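Local coordinates for protein protease 2A (Rhinovirus C, PDB 5X45) that probably cleaves the viral polyprotein as a chymotrypsin-like cysteine protease carrying a bound zinc ion, at residues D6-H20 with D106-M120. Numbering follows the deposited sequence.
With ZN (zinc ion), chain E.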
# COMPACT_ATOMS: atom_id res chain seq x y z
N ASP A 6 -8.45 7.05 -4.69
CA ASP A 6 -8.14 7.32 -3.29
C ASP A 6 -6.83 6.63 -2.89
O ASP A 6 -6.64 5.45 -3.17
CB ASP A 6 -9.29 6.91 -2.37
CG ASP A 6 -10.52 7.83 -2.50
OD1 ASP A 6 -10.38 8.97 -3.00
OD2 ASP A 6 -11.63 7.42 -2.10
N MET A 7 -5.93 7.40 -2.29
CA MET A 7 -4.61 6.93 -1.84
C MET A 7 -4.67 6.35 -0.42
O MET A 7 -3.80 6.62 0.40
CB MET A 7 -3.59 8.07 -1.87
CG MET A 7 -3.61 8.93 -3.13
SD MET A 7 -3.01 8.06 -4.57
CE MET A 7 -1.24 8.31 -4.46
N PHE A 8 -5.73 5.62 -0.11
CA PHE A 8 -5.88 4.99 1.19
C PHE A 8 -6.86 3.84 1.02
O PHE A 8 -7.53 3.76 0.00
CB PHE A 8 -6.39 5.99 2.25
CG PHE A 8 -7.70 6.65 1.89
CD1 PHE A 8 -8.91 6.03 2.17
CD2 PHE A 8 -7.72 7.91 1.29
CE1 PHE A 8 -10.13 6.64 1.83
CE2 PHE A 8 -8.93 8.53 0.95
CZ PHE A 8 -10.13 7.90 1.22
N VAL A 9 -6.94 2.97 2.02
CA VAL A 9 -7.89 1.87 1.99
C VAL A 9 -8.90 2.02 3.11
O VAL A 9 -8.52 2.13 4.27
CB VAL A 9 -7.18 0.51 2.10
CG1 VAL A 9 -8.18 -0.62 2.02
CG2 VAL A 9 -6.11 0.39 1.02
N HIS A 10 -10.18 2.00 2.76
CA HIS A 10 -11.24 2.25 3.73
C HIS A 10 -12.21 1.07 3.79
O HIS A 10 -13.10 0.94 2.96
CB HIS A 10 -11.97 3.54 3.37
CG HIS A 10 -12.97 3.98 4.39
ND1 HIS A 10 -13.84 5.03 4.17
CD2 HIS A 10 -13.24 3.52 5.63
CE1 HIS A 10 -14.61 5.19 5.23
NE2 HIS A 10 -14.26 4.29 6.13
N THR A 11 -12.03 0.22 4.79
CA THR A 11 -12.88 -0.96 4.94
C THR A 11 -14.10 -0.64 5.81
O THR A 11 -14.30 0.53 6.17
CB THR A 11 -12.11 -2.14 5.56
OG1 THR A 11 -11.74 -1.81 6.91
CG2 THR A 11 -10.87 -2.46 4.73
N ARG A 12 -14.87 -1.66 6.16
CA ARG A 12 -16.08 -1.47 6.98
C ARG A 12 -15.76 -0.83 8.32
O ARG A 12 -16.54 -0.04 8.87
CB ARG A 12 -16.80 -2.79 7.25
CG ARG A 12 -18.18 -2.56 7.85
CD ARG A 12 -18.63 -3.68 8.78
NE ARG A 12 -19.45 -4.71 8.14
CZ ARG A 12 -19.46 -5.99 8.50
NH1 ARG A 12 -20.23 -6.86 7.86
NH2 ARG A 12 -18.69 -6.41 9.50
N ASP A 13 -14.61 -1.18 8.87
CA ASP A 13 -14.26 -0.77 10.22
C ASP A 13 -12.93 -0.02 10.36
O ASP A 13 -12.64 0.53 11.42
CB ASP A 13 -14.30 -1.99 11.15
CG ASP A 13 -13.53 -3.18 10.60
OD1 ASP A 13 -12.68 -2.99 9.71
OD2 ASP A 13 -13.80 -4.31 11.07
N ALA A 14 -12.12 0.03 9.30
CA ALA A 14 -10.78 0.58 9.44
C ALA A 14 -10.32 1.38 8.22
O ALA A 14 -10.82 1.20 7.11
CB ALA A 14 -9.78 -0.53 9.72
N ILE A 15 -9.35 2.26 8.46
CA ILE A 15 -8.71 3.04 7.40
C ILE A 15 -7.20 2.77 7.41
O ILE A 15 -6.55 2.88 8.45
CB ILE A 15 -8.94 4.53 7.58
CG1 ILE A 15 -10.43 4.85 7.60
CG2 ILE A 15 -8.22 5.31 6.49
CD1 ILE A 15 -10.73 6.24 8.13
N TYR A 16 -6.65 2.43 6.25
CA TYR A 16 -5.24 2.10 6.11
C TYR A 16 -4.53 3.19 5.31
O TYR A 16 -4.92 3.50 4.19
CB TYR A 16 -5.08 0.75 5.40
CG TYR A 16 -5.69 -0.43 6.13
CD1 TYR A 16 -7.07 -0.58 6.24
CD2 TYR A 16 -4.88 -1.41 6.67
CE1 TYR A 16 -7.63 -1.68 6.91
CE2 TYR A 16 -5.42 -2.51 7.33
CZ TYR A 16 -6.78 -2.63 7.45
OH TYR A 16 -7.28 -3.73 8.11
N LYS A 17 -3.48 3.77 5.89
CA LYS A 17 -2.74 4.81 5.20
C LYS A 17 -1.25 4.55 5.30
O LYS A 17 -0.80 3.82 6.19
CB LYS A 17 -3.06 6.18 5.81
CG LYS A 17 -4.54 6.48 5.92
CD LYS A 17 -4.83 7.91 6.31
CE LYS A 17 -5.34 8.69 5.09
NZ LYS A 17 -5.57 10.13 5.37
N CYS A 18 -0.49 5.15 4.42
CA CYS A 18 0.92 5.09 4.50
C CYS A 18 1.30 5.99 5.64
O CYS A 18 0.83 7.08 5.72
CB CYS A 18 1.53 5.56 3.20
SG CYS A 18 1.57 4.31 1.93
N ALA A 19 2.13 5.53 6.54
CA ALA A 19 2.38 6.24 7.76
C ALA A 19 2.98 7.63 7.61
O ALA A 19 2.66 8.51 8.36
CB ALA A 19 3.18 5.40 8.73
N HIS A 20 3.82 7.83 6.62
CA HIS A 20 4.45 9.10 6.43
C HIS A 20 3.52 10.17 5.89
O HIS A 20 3.89 11.32 5.82
CB HIS A 20 5.66 8.95 5.59
CG HIS A 20 5.35 8.77 4.16
ND1 HIS A 20 5.02 7.55 3.63
CD2 HIS A 20 5.31 9.65 3.14
CE1 HIS A 20 4.79 7.68 2.35
NE2 HIS A 20 4.96 8.95 2.02
N ASP A 106 3.47 8.66 -5.60
CA ASP A 106 2.54 7.60 -5.97
C ASP A 106 2.17 6.73 -4.77
O ASP A 106 1.30 5.85 -4.87
CB ASP A 106 3.13 6.73 -7.10
CG ASP A 106 3.23 7.48 -8.43
OD1 ASP A 106 2.68 8.59 -8.56
OD2 ASP A 106 3.88 6.94 -9.36
N CYS A 107 2.82 6.95 -3.63
CA CYS A 107 2.57 6.14 -2.43
C CYS A 107 1.11 6.21 -1.98
O CYS A 107 0.50 7.28 -1.96
CB CYS A 107 3.50 6.57 -1.28
SG CYS A 107 5.27 6.40 -1.68
N GLY A 108 0.54 5.05 -1.65
CA GLY A 108 -0.84 4.98 -1.22
C GLY A 108 -1.77 4.44 -2.31
O GLY A 108 -2.89 4.02 -2.01
N GLY A 109 -1.31 4.49 -3.56
CA GLY A 109 -2.07 3.96 -4.68
C GLY A 109 -2.38 2.50 -4.45
O GLY A 109 -1.52 1.74 -4.00
N LYS A 110 -3.62 2.12 -4.73
CA LYS A 110 -4.11 0.79 -4.38
C LYS A 110 -3.71 -0.30 -5.36
O LYS A 110 -3.71 -0.08 -6.57
CB LYS A 110 -5.63 0.82 -4.25
CG LYS A 110 -6.12 1.60 -3.05
CD LYS A 110 -7.62 1.54 -2.92
CE LYS A 110 -8.29 2.55 -3.82
NZ LYS A 110 -9.78 2.50 -3.68
N LEU A 111 -3.41 -1.47 -4.82
CA LEU A 111 -3.23 -2.70 -5.59
C LEU A 111 -4.41 -3.63 -5.34
O LEU A 111 -4.67 -4.05 -4.21
CB LEU A 111 -1.92 -3.39 -5.21
CG LEU A 111 -1.71 -4.81 -5.75
CD1 LEU A 111 -1.70 -4.80 -7.27
CD2 LEU A 111 -0.41 -5.37 -5.22
N LEU A 112 -5.11 -3.98 -6.42
CA LEU A 112 -6.30 -4.83 -6.33
C LEU A 112 -6.17 -6.13 -7.10
O LEU A 112 -5.63 -6.18 -8.20
CB LEU A 112 -7.53 -4.10 -6.85
CG LEU A 112 -8.04 -2.90 -6.06
CD1 LEU A 112 -7.52 -1.62 -6.68
CD2 LEU A 112 -9.56 -2.94 -6.03
N CYS A 113 -6.66 -7.20 -6.49
CA CYS A 113 -6.93 -8.43 -7.21
C CYS A 113 -8.44 -8.53 -7.44
O CYS A 113 -9.18 -7.60 -7.13
CB CYS A 113 -6.40 -9.63 -6.44
SG CYS A 113 -7.30 -9.95 -4.91
N LYS A 114 -8.91 -9.66 -7.94
CA LYS A 114 -10.33 -9.83 -8.19
C LYS A 114 -11.14 -9.71 -6.90
O LYS A 114 -12.25 -9.18 -6.90
CB LYS A 114 -10.57 -11.19 -8.86
CG LYS A 114 -12.01 -11.66 -8.80
CD LYS A 114 -12.09 -13.18 -8.89
CE LYS A 114 -13.52 -13.63 -8.66
NZ LYS A 114 -14.46 -12.91 -9.56
N HIS A 115 -10.58 -10.19 -5.79
CA HIS A 115 -11.31 -10.26 -4.53
C HIS A 115 -11.27 -8.99 -3.67
O HIS A 115 -12.07 -8.84 -2.74
CB HIS A 115 -10.78 -11.45 -3.72
CG HIS A 115 -10.87 -12.74 -4.46
ND1 HIS A 115 -9.75 -13.45 -4.86
CD2 HIS A 115 -11.94 -13.45 -4.89
CE1 HIS A 115 -10.13 -14.54 -5.49
NE2 HIS A 115 -11.45 -14.57 -5.53
N GLY A 116 -10.38 -8.06 -3.99
CA GLY A 116 -10.33 -6.80 -3.26
C GLY A 116 -8.96 -6.15 -3.25
O GLY A 116 -8.11 -6.43 -4.08
N VAL A 117 -8.77 -5.25 -2.29
CA VAL A 117 -7.52 -4.53 -2.16
C VAL A 117 -6.52 -5.34 -1.34
O VAL A 117 -6.81 -5.73 -0.21
CB VAL A 117 -7.73 -3.17 -1.49
CG1 VAL A 117 -6.45 -2.34 -1.56
CG2 VAL A 117 -8.88 -2.43 -2.17
N ILE A 118 -5.34 -5.60 -1.89
CA ILE A 118 -4.36 -6.40 -1.17
C ILE A 118 -3.10 -5.60 -0.84
O ILE A 118 -2.25 -6.07 -0.10
CB ILE A 118 -3.93 -7.66 -1.98
CG1 ILE A 118 -3.29 -7.25 -3.31
CG2 ILE A 118 -5.10 -8.60 -2.19
CD1 ILE A 118 -2.78 -8.42 -4.11
N GLY A 119 -2.98 -4.38 -1.37
CA GLY A 119 -1.77 -3.61 -1.19
C GLY A 119 -1.83 -2.13 -1.49
O GLY A 119 -2.83 -1.63 -2.02
N MET A 120 -0.77 -1.43 -1.12
CA MET A 120 -0.62 0.00 -1.38
C MET A 120 0.81 0.29 -1.80
O MET A 120 1.75 -0.26 -1.23
CB MET A 120 -0.94 0.83 -0.13
CG MET A 120 -2.39 1.18 0.09
SD MET A 120 -2.56 2.34 1.48
CE MET A 120 -1.75 1.42 2.80
ZN ZN E . -7.47 -12.47 -4.75
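His-20 turns the edge of its ring to Cys-107: CE1 lies 4.0 Å from Cys-107 CB, near the ring plane. Cys-107 SG stands 5.2 Å from the His-20 ring centroid, 74° off the ring normal. Tyr-86 stacks with the same ring, and Asp-36 makes a weak hydrogen bond to ND1. The Phe-8 ring has Asp-6 CB over one face, toward the rim, and His-10 CB at its edge. Val-9 O lies in plane at the edge of the Tyr-16 ring.

Cys-18 SG sits 3.8 Å from Gly-108 N. Met-7, bent at chi2 and chi3, brings its CE to the carbonyls of Asp-106 and Cys-107 in the type II turn 106-109. Met-120 CG meets Val-9 CG2 at 3.9 Å, and its CE approaches Tyr-16 CB. Val-9 CG2 also meets Val-117 CG1 tip to tip at 3.8 Å. Lys-110 bends at chi3 (-82°) and lays CE 3.4 Å from Asp-6 O; its NZ hydrogen-bonds to Gly-3 O.

The contact joins the N-terminal sheet to the C-terminal barrel of a chymotrypsin-like fold, whose 110-113/116-120 hairpin carries zinc ligands Cys-113 and His-115. No hydrogen bond crosses between the segments; apolar and sulfur contacts, with C-H groups against carbonyl oxygens, join them. The packing brings the His-20 edge to Cys-107, consistent with the His-Asp-Cys triad of related 2A proteases, Asp-36 probably being the third member.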